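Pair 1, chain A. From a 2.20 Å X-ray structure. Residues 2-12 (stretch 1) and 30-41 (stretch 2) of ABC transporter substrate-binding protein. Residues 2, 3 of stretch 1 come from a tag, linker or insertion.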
# COMPACT_ATOMS: atom_id res chain seq x y z
N ASN A 2 47.39 25.54 7.24
CA ASN A 2 46.85 26.01 5.96
C ASN A 2 45.32 25.99 5.90
O ASN A 2 44.69 24.94 6.04
CB ASN A 2 47.46 25.20 4.81
CG ASN A 2 47.34 25.91 3.47
OD1 ASN A 2 48.15 26.79 3.15
ND2 ASN A 2 46.35 25.53 2.67
N ALA A 3 44.72 27.16 5.69
CA ALA A 3 43.26 27.29 5.73
C ALA A 3 42.54 26.71 4.50
O ALA A 3 43.11 26.59 3.41
CB ALA A 3 42.87 28.74 5.95
N GLN A 4 41.28 26.36 4.69
CA GLN A 4 40.52 25.67 3.65
C GLN A 4 39.03 25.97 3.74
O GLN A 4 38.55 26.50 4.74
CB GLN A 4 40.72 24.16 3.77
CG GLN A 4 40.17 23.58 5.06
CD GLN A 4 40.75 22.22 5.38
OE1 GLN A 4 41.39 21.58 4.54
NE2 GLN A 4 40.55 21.77 6.62
N ILE A 5 38.33 25.64 2.66
CA ILE A 5 36.88 25.64 2.64
C ILE A 5 36.44 24.49 1.75
O ILE A 5 37.25 23.90 1.02
CB ILE A 5 36.30 26.94 2.03
CG1 ILE A 5 36.80 27.12 0.59
CG2 ILE A 5 36.61 28.14 2.91
CD1 ILE A 5 36.00 28.12 -0.22
N THR A 6 35.16 24.15 1.82
CA THR A 6 34.58 23.22 0.87
C THR A 6 33.57 23.98 0.02
O THR A 6 32.62 24.58 0.54
CB THR A 6 33.92 22.02 1.57
OG1 THR A 6 34.92 21.23 2.20
CG2 THR A 6 33.19 21.15 0.55
N PHE A 7 33.81 23.96 -1.28
CA PHE A 7 32.99 24.66 -2.26
C PHE A 7 32.13 23.63 -3.01
O PHE A 7 32.64 22.62 -3.49
CB PHE A 7 33.90 25.38 -3.24
CG PHE A 7 33.18 26.01 -4.39
CD1 PHE A 7 32.68 27.30 -4.29
CD2 PHE A 7 33.00 25.32 -5.58
CE1 PHE A 7 32.02 27.89 -5.35
CE2 PHE A 7 32.33 25.89 -6.65
CZ PHE A 7 31.83 27.18 -6.53
N VAL A 8 30.83 23.89 -3.13
CA VAL A 8 29.92 22.93 -3.74
C VAL A 8 29.18 23.51 -4.95
O VAL A 8 28.56 24.56 -4.85
CB VAL A 8 28.88 22.45 -2.71
CG1 VAL A 8 27.96 21.41 -3.33
CG2 VAL A 8 29.58 21.91 -1.46
N SER A 9 29.24 22.81 -6.08
CA SER A 9 28.52 23.23 -7.28
C SER A 9 27.89 22.01 -7.97
O SER A 9 27.64 20.99 -7.31
CB SER A 9 29.44 24.01 -8.24
OG SER A 9 28.72 24.53 -9.36
N GLN A 10 27.64 22.09 -9.27
CA GLN A 10 26.85 21.06 -9.96
C GLN A 10 27.67 20.06 -10.77
O GLN A 10 27.11 19.21 -11.46
CB GLN A 10 25.78 21.70 -10.85
CG GLN A 10 24.44 21.94 -10.17
CD GLN A 10 24.09 23.41 -10.06
OE1 GLN A 10 24.84 24.20 -9.49
NE2 GLN A 10 22.94 23.79 -10.62
N GLY A 11 28.99 20.15 -10.67
CA GLY A 11 29.88 19.17 -11.30
C GLY A 11 29.97 19.30 -12.81
O GLY A 11 29.55 20.31 -13.37
N GLY A 12 30.53 18.29 -13.46
CA GLY A 12 30.54 18.22 -14.91
C GLY A 12 31.40 19.28 -15.58
O GLY A 12 32.34 19.80 -14.96
N LEU A 30 44.83 33.41 -2.57
CA LEU A 30 44.53 33.47 -1.15
C LEU A 30 45.45 32.59 -0.33
O LEU A 30 45.60 32.78 0.88
CB LEU A 30 43.06 33.11 -0.90
CG LEU A 30 42.04 34.18 -1.31
CD1 LEU A 30 40.63 33.61 -1.36
CD2 LEU A 30 42.11 35.37 -0.36
N GLY A 31 46.07 31.62 -0.98
CA GLY A 31 46.93 30.67 -0.28
C GLY A 31 46.11 29.74 0.59
O GLY A 31 46.44 29.50 1.75
N ILE A 32 45.02 29.22 0.03
CA ILE A 32 44.15 28.28 0.73
C ILE A 32 43.92 27.02 -0.11
O ILE A 32 44.26 26.97 -1.29
CB ILE A 32 42.77 28.90 1.05
CG1 ILE A 32 42.03 29.25 -0.23
CG2 ILE A 32 42.93 30.14 1.89
CD1 ILE A 32 40.63 29.81 -0.00
N THR A 33 43.35 26.00 0.52
CA THR A 33 42.93 24.80 -0.19
C THR A 33 41.41 24.83 -0.38
O THR A 33 40.65 24.98 0.57
CB THR A 33 43.36 23.51 0.57
OG1 THR A 33 44.78 23.34 0.46
CG2 THR A 33 42.68 22.28 -0.01
N ILE A 34 40.96 24.72 -1.62
CA ILE A 34 39.53 24.63 -1.88
C ILE A 34 39.14 23.18 -2.14
O ILE A 34 39.42 22.64 -3.20
CB ILE A 34 39.11 25.52 -3.07
CG1 ILE A 34 39.70 26.92 -2.90
CG2 ILE A 34 37.57 25.56 -3.21
CD1 ILE A 34 39.26 27.92 -3.94
N ASN A 35 38.52 22.55 -1.15
CA ASN A 35 37.97 21.22 -1.36
C ASN A 35 36.63 21.33 -2.07
O ASN A 35 35.79 22.17 -1.74
CB ASN A 35 37.83 20.48 -0.04
CG ASN A 35 39.10 20.53 0.78
OD1 ASN A 35 39.12 21.10 1.88
ND2 ASN A 35 40.17 19.96 0.25
N GLN A 36 36.43 20.49 -3.08
CA GLN A 36 35.24 20.56 -3.90
C GLN A 36 34.27 19.45 -3.60
O GLN A 36 34.66 18.34 -3.23
CB GLN A 36 35.62 20.50 -5.39
CG GLN A 36 36.37 21.71 -5.91
CD GLN A 36 36.45 21.74 -7.42
OE1 GLN A 36 35.49 21.37 -8.11
NE2 GLN A 36 37.59 22.18 -7.95
N ASP A 37 32.99 19.73 -3.80
CA ASP A 37 31.97 18.70 -3.80
C ASP A 37 30.96 19.07 -4.89
O ASP A 37 31.04 20.17 -5.45
CB ASP A 37 31.30 18.61 -2.42
CG ASP A 37 30.71 17.22 -2.14
OD1 ASP A 37 30.66 16.39 -3.07
OD2 ASP A 37 30.30 16.97 -0.98
N SER A 38 30.05 18.16 -5.19
CA SER A 38 29.04 18.36 -6.22
C SER A 38 27.72 17.72 -5.83
O SER A 38 27.70 16.68 -5.17
CB SER A 38 29.49 17.77 -7.56
OG SER A 38 30.69 18.38 -7.99
N ILE A 39 26.63 18.34 -6.25
CA ILE A 39 25.31 17.78 -6.03
C ILE A 39 24.34 18.49 -6.98
O ILE A 39 24.47 19.70 -7.22
CB ILE A 39 24.87 17.93 -4.54
CG1 ILE A 39 23.65 17.05 -4.25
CG2 ILE A 39 24.59 19.39 -4.19
CD1 ILE A 39 23.28 16.98 -2.78
N PRO A 40 23.38 17.74 -7.54
CA PRO A 40 22.38 18.34 -8.43
C PRO A 40 21.57 19.42 -7.72
O PRO A 40 21.49 20.57 -8.18
CB PRO A 40 21.47 17.15 -8.78
CG PRO A 40 22.32 15.93 -8.56
CD PRO A 40 23.22 16.28 -7.41
N ASP A 41 20.97 19.05 -6.59
CA ASP A 41 20.18 19.98 -5.80
C ASP A 41 20.69 20.00 -4.36
O ASP A 41 20.57 19.01 -3.64
CB ASP A 41 18.69 19.60 -5.84
CG ASP A 41 17.84 20.45 -4.89
OD1 ASP A 41 18.30 21.53 -4.47
OD2 ASP A 41 16.70 20.03 -4.58
O HOH W 1 24.54 22.57 -6.47

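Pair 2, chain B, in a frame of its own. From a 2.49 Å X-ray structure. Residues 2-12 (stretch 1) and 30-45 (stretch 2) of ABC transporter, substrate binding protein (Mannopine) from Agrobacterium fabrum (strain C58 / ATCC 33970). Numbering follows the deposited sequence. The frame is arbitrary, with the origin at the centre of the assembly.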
# COMPACT_ATOMS: atom_id res chain seq x y z
N GLU B 2 -1.93 -34.83 -7.52
CA GLU B 2 -0.82 -34.16 -8.21
C GLU B 2 -1.09 -32.64 -8.06
O GLU B 2 -0.99 -31.86 -9.01
CB GLU B 2 -0.72 -34.60 -9.70
CG GLU B 2 -2.04 -34.64 -10.46
CD GLU B 2 -1.93 -35.01 -11.92
OE1 GLU B 2 -1.66 -36.19 -12.23
OE2 GLU B 2 -2.13 -34.11 -12.77
N GLN B 3 -1.44 -32.25 -6.81
CA GLN B 3 -1.88 -30.94 -6.36
C GLN B 3 -0.93 -29.80 -6.63
O GLN B 3 0.28 -29.92 -6.44
CB GLN B 3 -2.28 -30.96 -4.87
CG GLN B 3 -3.63 -31.64 -4.58
CD GLN B 3 -4.58 -31.76 -5.76
OE1 GLN B 3 -4.78 -32.86 -6.32
NE2 GLN B 3 -5.19 -30.65 -6.17
N ARG B 4 -1.52 -28.68 -7.07
CA ARG B 4 -0.90 -27.41 -7.43
C ARG B 4 -1.84 -26.23 -7.15
O ARG B 4 -3.02 -26.42 -6.85
CB ARG B 4 -0.40 -27.42 -8.89
CG ARG B 4 -1.45 -27.75 -9.94
CD ARG B 4 -0.87 -27.87 -11.33
NE ARG B 4 -1.59 -27.01 -12.28
CZ ARG B 4 -1.00 -26.28 -13.22
NH1 ARG B 4 0.32 -26.30 -13.38
NH2 ARG B 4 -1.74 -25.52 -14.03
N VAL B 5 -1.26 -25.00 -7.19
CA VAL B 5 -1.92 -23.69 -7.02
C VAL B 5 -1.30 -22.76 -8.03
O VAL B 5 -0.07 -22.66 -8.08
CB VAL B 5 -1.80 -23.04 -5.61
CG1 VAL B 5 -2.75 -21.87 -5.49
CG2 VAL B 5 -2.03 -24.02 -4.49
N VAL B 6 -2.12 -22.01 -8.78
CA VAL B 6 -1.61 -21.03 -9.73
C VAL B 6 -1.93 -19.62 -9.21
O VAL B 6 -3.09 -19.28 -9.01
CB VAL B 6 -2.01 -21.27 -11.22
CG1 VAL B 6 -3.47 -21.63 -11.38
CG2 VAL B 6 -1.59 -20.11 -12.12
N ILE B 7 -0.88 -18.83 -8.95
CA ILE B 7 -0.96 -17.47 -8.44
C ILE B 7 -0.31 -16.48 -9.42
O ILE B 7 0.78 -16.76 -9.94
CB ILE B 7 -0.40 -17.33 -6.96
CG1 ILE B 7 -0.66 -15.92 -6.36
CG2 ILE B 7 1.08 -17.74 -6.84
CD1 ILE B 7 -0.54 -15.79 -4.85
N ALA B 8 -0.96 -15.31 -9.66
CA ALA B 8 -0.41 -14.26 -10.52
C ALA B 8 0.10 -13.08 -9.68
O ALA B 8 -0.57 -12.64 -8.74
CB ALA B 8 -1.44 -13.80 -11.52
N THR B 9 1.31 -12.61 -10.01
CA THR B 9 2.00 -11.48 -9.35
C THR B 9 2.54 -10.56 -10.46
O THR B 9 2.41 -10.90 -11.65
CB THR B 9 3.15 -11.99 -8.42
OG1 THR B 9 4.24 -12.50 -9.19
CG2 THR B 9 2.70 -13.03 -7.40
N THR B 10 3.16 -9.41 -10.08
CA THR B 10 3.79 -8.48 -11.03
C THR B 10 5.14 -9.03 -11.51
O THR B 10 5.71 -8.49 -12.47
CB THR B 10 3.92 -7.07 -10.47
OG1 THR B 10 4.66 -7.12 -9.24
CG2 THR B 10 2.59 -6.37 -10.31
N GLY B 11 5.60 -10.12 -10.89
CA GLY B 11 6.85 -10.80 -11.22
C GLY B 11 8.05 -10.16 -10.56
O GLY B 11 7.92 -9.45 -9.56
N GLY B 12 9.22 -10.43 -11.14
CA GLY B 12 10.50 -9.89 -10.71
C GLY B 12 10.90 -10.09 -9.26
O GLY B 12 10.88 -11.21 -8.75
N THR B 30 3.49 -28.91 2.58
CA THR B 30 2.24 -29.52 2.11
C THR B 30 2.37 -30.48 0.93
O THR B 30 1.53 -31.39 0.79
CB THR B 30 1.23 -28.41 1.76
OG1 THR B 30 1.67 -27.71 0.60
CG2 THR B 30 1.01 -27.42 2.91
N GLY B 31 3.34 -30.25 0.05
CA GLY B 31 3.53 -31.04 -1.16
C GLY B 31 2.82 -30.46 -2.37
O GLY B 31 2.95 -30.97 -3.49
N ILE B 32 2.05 -29.38 -2.14
CA ILE B 32 1.29 -28.64 -3.15
C ILE B 32 2.26 -27.68 -3.86
O ILE B 32 2.88 -26.83 -3.21
CB ILE B 32 0.09 -27.88 -2.51
CG1 ILE B 32 -0.83 -28.83 -1.72
CG2 ILE B 32 -0.68 -27.08 -3.56
CD1 ILE B 32 -1.54 -28.18 -0.53
N LYS B 33 2.38 -27.85 -5.20
CA LYS B 33 3.23 -27.05 -6.07
C LYS B 33 2.61 -25.67 -6.30
O LYS B 33 1.39 -25.56 -6.48
CB LYS B 33 3.46 -27.79 -7.39
CG LYS B 33 4.52 -27.20 -8.32
CD LYS B 33 4.63 -27.99 -9.65
CE LYS B 33 4.80 -27.07 -10.84
NZ LYS B 33 4.69 -27.79 -12.13
N VAL B 34 3.44 -24.61 -6.25
CA VAL B 34 3.00 -23.23 -6.48
C VAL B 34 3.52 -22.79 -7.85
O VAL B 34 4.73 -22.62 -8.03
CB VAL B 34 3.35 -22.22 -5.35
CG1 VAL B 34 2.60 -20.92 -5.56
CG2 VAL B 34 3.05 -22.80 -3.97
N VAL B 35 2.60 -22.62 -8.81
CA VAL B 35 2.85 -22.16 -10.18
C VAL B 35 2.60 -20.65 -10.19
O VAL B 35 1.50 -20.20 -9.84
CB VAL B 35 1.95 -22.91 -11.23
CG1 VAL B 35 2.32 -22.51 -12.66
CG2 VAL B 35 2.06 -24.42 -11.06
N THR B 36 3.64 -19.87 -10.55
CA THR B 36 3.57 -18.40 -10.59
C THR B 36 3.49 -17.85 -12.00
O THR B 36 4.22 -18.29 -12.89
CB THR B 36 4.71 -17.76 -9.80
OG1 THR B 36 5.96 -18.32 -10.20
CG2 THR B 36 4.54 -17.90 -8.32
N VAL B 37 2.57 -16.88 -12.20
CA VAL B 37 2.36 -16.21 -13.49
C VAL B 37 2.64 -14.70 -13.32
O VAL B 37 2.24 -14.11 -12.32
CB VAL B 37 0.95 -16.51 -14.07
CG1 VAL B 37 0.77 -15.88 -15.44
CG2 VAL B 37 0.71 -18.01 -14.15
N SER B 38 3.40 -14.11 -14.26
CA SER B 38 3.75 -12.68 -14.19
C SER B 38 2.99 -11.83 -15.21
O SER B 38 2.66 -12.31 -16.31
CB SER B 38 5.26 -12.48 -14.28
OG SER B 38 5.71 -12.17 -15.59
N GLY B 39 2.70 -10.58 -14.81
CA GLY B 39 2.01 -9.58 -15.62
C GLY B 39 1.76 -8.30 -14.85
O GLY B 39 1.88 -8.30 -13.63
N THR B 40 1.40 -7.21 -15.55
CA THR B 40 1.07 -5.94 -14.89
C THR B 40 -0.30 -6.07 -14.21
O THR B 40 -1.06 -6.99 -14.54
CB THR B 40 1.12 -4.74 -15.86
OG1 THR B 40 0.01 -4.78 -16.76
CG2 THR B 40 2.45 -4.64 -16.62
N ASP B 41 -0.62 -5.17 -13.27
CA ASP B 41 -1.90 -5.16 -12.54
C ASP B 41 -3.06 -5.06 -13.51
O ASP B 41 -4.03 -5.78 -13.32
CB ASP B 41 -1.95 -4.05 -11.48
CG ASP B 41 -0.79 -4.11 -10.49
OD1 ASP B 41 -0.90 -4.84 -9.49
OD2 ASP B 41 0.24 -3.44 -10.75
N ALA B 42 -2.95 -4.22 -14.57
CA ALA B 42 -3.99 -4.06 -15.61
C ALA B 42 -4.14 -5.31 -16.48
O ALA B 42 -5.26 -5.67 -16.83
CB ALA B 42 -3.71 -2.85 -16.48
N GLU B 43 -3.00 -5.95 -16.83
CA GLU B 43 -2.96 -7.19 -17.62
C GLU B 43 -3.66 -8.31 -16.85
O GLU B 43 -4.43 -9.07 -17.45
CB GLU B 43 -1.52 -7.64 -17.86
CG GLU B 43 -0.86 -7.13 -19.12
CD GLU B 43 0.53 -7.73 -19.23
OE1 GLU B 43 0.64 -8.85 -19.79
OE2 GLU B 43 1.47 -7.14 -18.67
N LYS B 44 -3.34 -8.44 -15.54
CA LYS B 44 -3.89 -9.44 -14.61
C LYS B 44 -5.40 -9.29 -14.48
O LYS B 44 -6.12 -10.27 -14.67
CB LYS B 44 -3.21 -9.33 -13.25
CG LYS B 44 -2.04 -10.28 -13.07
CD LYS B 44 -0.89 -9.64 -12.33
CE LYS B 44 -1.18 -9.28 -10.90
NZ LYS B 44 -0.67 -7.93 -10.59
N ARG B 45 -5.88 -8.06 -14.21
CA ARG B 45 -7.30 -7.71 -14.08
C ARG B 45 -8.04 -8.14 -15.33
O ARG B 45 -9.07 -8.82 -15.22
CB ARG B 45 -7.49 -6.21 -13.85
CG ARG B 45 -7.13 -5.76 -12.46
CD ARG B 45 -7.58 -4.35 -12.18
NE ARG B 45 -6.64 -3.34 -12.68
CZ ARG B 45 -5.71 -2.74 -11.94
NH1 ARG B 45 -5.57 -3.05 -10.66
NH2 ARG B 45 -4.92 -1.82 -12.47

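Both pairs set two parallel strands side by side, with bridges from A:Gln4-A:Thr33 to A:Ser9-A:Ser38 and from B:Arg4-B:Lys33 to B:Thr9-B:Ser38, and their backbones superpose to 0.5 Å over 14 central residues. The strand directions diverge by 30° in pair 1 and 23° in pair 2. The equally numbered matches run from A:Ala3 and B:Gln3 to A:Gly12 and B:Gly12 on the first stretch, and from A:Ile32 and B:Ile32 to A:Pro40 and B:Thr40 on the second.

The common rule is written in the backbone. Odd-numbered residues of the first strand bond to odd-numbered residues of the second, so seven hydrogen bonds form a ladder that no side chain needs to specify. It opens with A:Thr33 N to A:Ala3 O at 3.0 Å, where A:Ala3 belongs to a tag, and with B:Lys33 N to B:Gln3 O at 3.2 Å. It closes one residue beyond the strands, with A:Ile39 N to A:Ser9 O at 3.0 Å and B:Gly39 N to B:Thr9 O at 3.2 Å. The bridged residues between these ends pair in register, and their side chains alternate between the two faces.

The face carrying positions 4, 6 and 8 shows the freest choice of chemistry. Pair 1 places A:Gln4, A:Thr6 and A:Val8 beside A:Thr33, A:Asn35 and A:Asp37. Here A:Thr6 OG1 lies 3.7 Å from A:Asn35 CB, and A:Val8 CG2 lies 3.8 Å from A:Asp37 CB, so polar residues still offer carbon to their neighbours. The A:Asp37 carboxylate is not left unpaired: OD1 accepts from A:Ser38 N at 2.8 Å, and both oxygens also bond elsewhere in the structure. Pair 2 makes the same face largely aliphatic: B:Val6 CG2 meets B:Val37 CG2 at 3.7 Å, while B:Arg4 NH1 lies 3.5 Å from B:Val35 CG2.

On the other face both pairs are apolar at positions 5, 7 and 34, but the contacts are arranged differently. A:Ile34 CG2 touches A:Phe7 CB at 3.7 Å and A:Ile5 CG1 at 4.2 Å, serving two neighbours with one methyl. In pair 2 B:Val34 CG1 packs on B:Ile7 CG2 at 3.7 Å, whereas B:Val5 CG2 turns to B:Ile32 CG2 at 3.5 Å.

The C-terminal ends solve their packing with different parts. In pair 1 A:Ile39 CG2 covers A:Val8 CG1 at 4.0 Å, and a water donates to A:Ile39 O at 3.0 Å and weakly to A:Gln10 OE1 at 3.4 Å. Pair 2 has B:Gly39 at the matching position. The small B:Ala8 instead meets a lysine from the following helix, its CB 3.9 Å from B:Lys44 CG, and a salt bridge from B:Lys44 NZ to B:Asp41 OD1 at 3.3 Å helps hold that lysine.

Among the positions that are the same in both, A:Gly11 and B:Gly11 have a clear reason in the contact: phi is positive, and a CB would lie 3.3 Å from A:Ser38 OG, which is tight, or 2.9 Å from B:Ser38 CB, a clash.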